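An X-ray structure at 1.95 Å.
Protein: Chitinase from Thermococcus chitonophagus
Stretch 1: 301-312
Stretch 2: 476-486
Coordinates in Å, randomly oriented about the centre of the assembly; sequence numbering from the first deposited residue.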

# COMPACT_ATOMS: atom_id res chain seq x y z
N THR A 301 -0.24 14.56 -2.46
CA THR A 301 0.88 15.24 -1.84
C THR A 301 2.07 14.30 -1.79
O THR A 301 3.19 14.70 -2.03
CB THR A 301 0.52 15.72 -0.42
OG1 THR A 301 -0.44 16.76 -0.52
CG2 THR A 301 1.75 16.21 0.31
N MET A 302 1.81 13.03 -1.51
CA MET A 302 2.85 12.04 -1.42
C MET A 302 3.60 11.94 -2.74
O MET A 302 4.81 11.84 -2.75
CB MET A 302 2.27 10.68 -1.05
CG MET A 302 3.26 9.53 -1.12
SD MET A 302 3.43 8.81 -2.76
CE MET A 302 1.95 7.82 -2.85
N GLU A 303 2.89 11.98 -3.86
CA GLU A 303 3.55 11.89 -5.14
C GLU A 303 4.51 13.06 -5.33
O GLU A 303 5.65 12.88 -5.71
CB GLU A 303 2.53 11.91 -6.27
CG GLU A 303 1.47 10.84 -6.22
CD GLU A 303 0.42 11.04 -7.29
OE1 GLU A 303 0.79 11.46 -8.39
OE2 GLU A 303 -0.77 10.81 -7.03
N ARG A 304 4.03 14.26 -5.02
CA ARG A 304 4.81 15.47 -5.18
C ARG A 304 6.02 15.47 -4.28
O ARG A 304 7.11 15.79 -4.71
CB ARG A 304 3.94 16.70 -4.90
CG ARG A 304 4.57 18.02 -5.30
CD ARG A 304 3.50 19.07 -5.51
NE ARG A 304 4.03 20.40 -5.79
CZ ARG A 304 4.29 21.31 -4.87
NH1 ARG A 304 4.11 21.05 -3.59
NH2 ARG A 304 4.76 22.50 -5.23
N GLU A 305 5.82 15.07 -3.03
CA GLU A 305 6.91 14.94 -2.06
C GLU A 305 7.94 13.92 -2.50
O GLU A 305 9.16 14.11 -2.29
CB GLU A 305 6.40 14.58 -0.65
CG GLU A 305 5.57 15.73 0.10
CD GLU A 305 6.44 16.70 0.94
OE1 GLU A 305 7.68 16.50 0.97
OE2 GLU A 305 5.88 17.61 1.64
N LEU A 306 7.48 12.82 -3.09
CA LEU A 306 8.41 11.77 -3.52
C LEU A 306 9.30 12.31 -4.69
O LEU A 306 10.52 12.05 -4.75
CB LEU A 306 7.65 10.52 -4.02
CG LEU A 306 8.49 9.40 -4.59
CD1 LEU A 306 9.41 8.78 -3.54
CD2 LEU A 306 7.51 8.33 -5.16
N LEU A 307 8.66 12.98 -5.64
CA LEU A 307 9.40 13.55 -6.77
C LEU A 307 10.47 14.52 -6.23
O LEU A 307 11.65 14.44 -6.58
CB LEU A 307 8.45 14.24 -7.73
CG LEU A 307 7.69 13.22 -8.63
CD1 LEU A 307 6.48 13.79 -9.33
CD2 LEU A 307 8.59 12.48 -9.65
N TYR A 308 10.04 15.44 -5.39
CA TYR A 308 10.98 16.40 -4.81
C TYR A 308 12.10 15.72 -4.07
O TYR A 308 13.26 16.17 -4.17
CB TYR A 308 10.27 17.35 -3.84
CG TYR A 308 9.73 18.65 -4.46
CD1 TYR A 308 10.60 19.76 -4.67
CD2 TYR A 308 8.38 18.81 -4.72
CE1 TYR A 308 10.10 20.98 -5.17
CE2 TYR A 308 7.86 20.04 -5.20
CZ TYR A 308 8.77 21.13 -5.42
OH TYR A 308 8.29 22.33 -5.88
N ALA A 309 11.79 14.69 -3.28
CA ALA A 309 12.84 14.00 -2.50
C ALA A 309 13.87 13.35 -3.39
O ALA A 309 15.03 13.15 -2.99
CB ALA A 309 12.26 12.92 -1.58
N ALA A 310 13.44 12.95 -4.58
CA ALA A 310 14.33 12.24 -5.49
C ALA A 310 15.14 13.19 -6.37
O ALA A 310 16.24 12.88 -6.73
CB ALA A 310 13.53 11.31 -6.42
N VAL A 311 14.53 14.27 -6.83
CA VAL A 311 15.22 15.07 -7.86
C VAL A 311 15.66 16.46 -7.34
O VAL A 311 16.37 17.19 -8.04
CB VAL A 311 14.36 15.22 -9.13
CG1 VAL A 311 13.86 13.84 -9.59
CG2 VAL A 311 13.21 16.15 -8.91
N GLY A 312 15.27 16.80 -6.11
CA GLY A 312 15.59 18.07 -5.49
C GLY A 312 15.34 19.28 -6.36
O GLY A 312 14.24 19.48 -6.91
N ASP A 476 9.52 2.44 5.34
CA ASP A 476 9.07 2.28 3.96
C ASP A 476 9.46 3.53 3.11
O ASP A 476 9.88 3.40 2.01
CB ASP A 476 7.53 2.11 3.89
CG ASP A 476 7.04 0.75 4.53
OD1 ASP A 476 7.84 -0.17 4.50
OD2 ASP A 476 5.89 0.67 5.06
N TRP A 477 9.22 4.71 3.63
CA TRP A 477 9.59 5.95 2.89
C TRP A 477 11.08 5.95 2.54
O TRP A 477 11.53 6.23 1.41
CB TRP A 477 9.24 7.18 3.72
CG TRP A 477 9.64 8.47 3.04
CD1 TRP A 477 10.75 9.27 3.33
CD2 TRP A 477 8.99 9.06 1.90
NE1 TRP A 477 10.77 10.36 2.43
CE2 TRP A 477 9.71 10.24 1.56
CE3 TRP A 477 7.85 8.73 1.15
CZ2 TRP A 477 9.29 11.08 0.51
CZ3 TRP A 477 7.44 9.59 0.11
CH2 TRP A 477 8.16 10.75 -0.18
N TYR A 478 11.85 5.58 3.52
CA TYR A 478 13.30 5.57 3.36
C TYR A 478 13.76 4.77 2.18
O TYR A 478 14.47 5.28 1.31
CB TYR A 478 13.95 5.04 4.64
CG TYR A 478 15.49 5.22 4.64
CD1 TYR A 478 16.09 6.48 4.86
CD2 TYR A 478 16.32 4.14 4.42
CE1 TYR A 478 17.50 6.64 4.82
CE2 TYR A 478 17.75 4.28 4.41
CZ TYR A 478 18.31 5.52 4.62
OH TYR A 478 19.69 5.63 4.59
N TYR A 479 13.38 3.49 2.13
CA TYR A 479 13.86 2.68 1.01
C TYR A 479 13.22 3.08 -0.29
O TYR A 479 13.84 3.06 -1.34
CB TYR A 479 13.60 1.17 1.27
CG TYR A 479 14.22 0.72 2.55
CD1 TYR A 479 15.61 0.64 2.70
CD2 TYR A 479 13.42 0.44 3.63
CE1 TYR A 479 16.17 0.26 3.95
CE2 TYR A 479 13.95 0.07 4.83
CZ TYR A 479 15.33 -0.03 4.98
OH TYR A 479 15.80 -0.42 6.24
N HIS A 480 11.96 3.47 -0.24
CA HIS A 480 11.31 3.82 -1.49
C HIS A 480 11.90 5.12 -2.11
O HIS A 480 12.27 5.17 -3.27
CB HIS A 480 9.81 4.04 -1.27
CG HIS A 480 9.05 4.13 -2.55
ND1 HIS A 480 7.88 4.85 -2.67
CD2 HIS A 480 9.27 3.55 -3.75
CE1 HIS A 480 7.43 4.72 -3.91
NE2 HIS A 480 8.28 3.97 -4.59
N ALA A 481 11.99 6.16 -1.30
CA ALA A 481 12.49 7.45 -1.81
C ALA A 481 13.99 7.38 -2.14
O ALA A 481 14.42 7.99 -3.11
CB ALA A 481 12.19 8.59 -0.79
N ARG A 482 14.79 6.62 -1.37
CA ARG A 482 16.22 6.51 -1.78
C ARG A 482 16.38 5.76 -3.10
O ARG A 482 17.35 5.98 -3.78
CB ARG A 482 17.08 5.81 -0.71
CG ARG A 482 17.07 6.56 0.56
CD ARG A 482 18.28 6.31 1.35
NE ARG A 482 19.33 7.15 0.77
CZ ARG A 482 20.61 6.98 1.01
NH1 ARG A 482 21.00 6.00 1.80
NH2 ARG A 482 21.50 7.79 0.41
N ASN A 483 15.45 4.88 -3.46
CA ASN A 483 15.60 4.06 -4.70
C ASN A 483 14.79 4.58 -5.89
O ASN A 483 14.56 3.84 -6.86
CB ASN A 483 15.19 2.59 -4.41
CG ASN A 483 16.22 1.86 -3.56
OD1 ASN A 483 17.20 1.36 -4.09
ND2 ASN A 483 16.01 1.81 -2.24
N TYR A 484 14.30 5.82 -5.81
CA TYR A 484 13.35 6.34 -6.79
C TYR A 484 14.13 7.23 -7.76
O TYR A 484 14.79 8.17 -7.31
CB TYR A 484 12.21 7.13 -6.07
CG TYR A 484 11.04 7.45 -6.96
CD1 TYR A 484 10.19 6.44 -7.42
CD2 TYR A 484 10.79 8.78 -7.35
CE1 TYR A 484 9.11 6.75 -8.25
CE2 TYR A 484 9.71 9.10 -8.15
CZ TYR A 484 8.88 8.09 -8.61
OH TYR A 484 7.82 8.43 -9.40
N ASN A 485 14.08 6.91 -9.05
CA ASN A 485 14.87 7.64 -10.06
C ASN A 485 14.04 7.99 -11.27
O ASN A 485 14.09 7.31 -12.29
CB ASN A 485 16.10 6.78 -10.49
CG ASN A 485 17.00 6.45 -9.31
OD1 ASN A 485 17.08 5.29 -8.90
ND2 ASN A 485 17.63 7.47 -8.72
N PRO A 486 13.24 9.06 -11.16
CA PRO A 486 12.28 9.44 -12.20
C PRO A 486 12.91 10.32 -13.28
O PRO A 486 14.13 10.48 -13.30
CB PRO A 486 11.24 10.25 -11.42
CG PRO A 486 12.05 10.87 -10.28
CD PRO A 486 13.16 9.93 -9.97
OXT PRO A 486 12.19 10.91 -14.11

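Segments far apart in sequence are often joined by close packing, without hydrogen bonds between them, and the C-terminal end of this chitinase is a clear example. No hydrogen bond links the two stretches; they bury 516 Å² between them, almost entirely through apolar contact. The helix axes cross at -59° and come no closer than 9.8 Å, a spacing that leaves room for large side chains.

The first element is a knob in a hole. Trp477, with chi1 in the t well, extends its indole among Met302, Glu305, Leu306 and Ala309, residues spread over two turns of the other helix. Its CH2 lies 3.5 Å from CA of Leu306 and its CZ2 4.1 Å from CB of Ala309, so the ring reaches the backbone itself, and the short alanine side chain is compatible with this close fit. The polar groups of this site are satisfied elsewhere in the structure: NE1 of Trp477 and both carboxylate oxygens of Glu305 have hydrogen-bonding partners there.

The second is a CH-pi contact. Leu306, the residue most covered by the other stretch, places CD2 3.6 Å from the centroid of the Tyr484 ring, only 7° off its normal. Its other methyl, CD1, packs 3.9 Å from CB of Ala481, so the forked side chain meets both the helix and the segment that follows it.

Beyond the helix, which Asn483 is the first residue to leave, ordinary apolar packing completes the contact. Ala310 CB approaches the edge of the Tyr484 ring, 3.8 Å from CD2, and lies 3.5 Å from the backbone O of Tyr484. Leu307 CD2 also meets this ring near its plane, while the C-terminal Pro486 offers a compact apolar ring to three residues: its CG lies 3.5 Å from Val311 CG1 and 3.9 Å from Leu307 CD2, and its CD 3.8 Å from Ala310 CB.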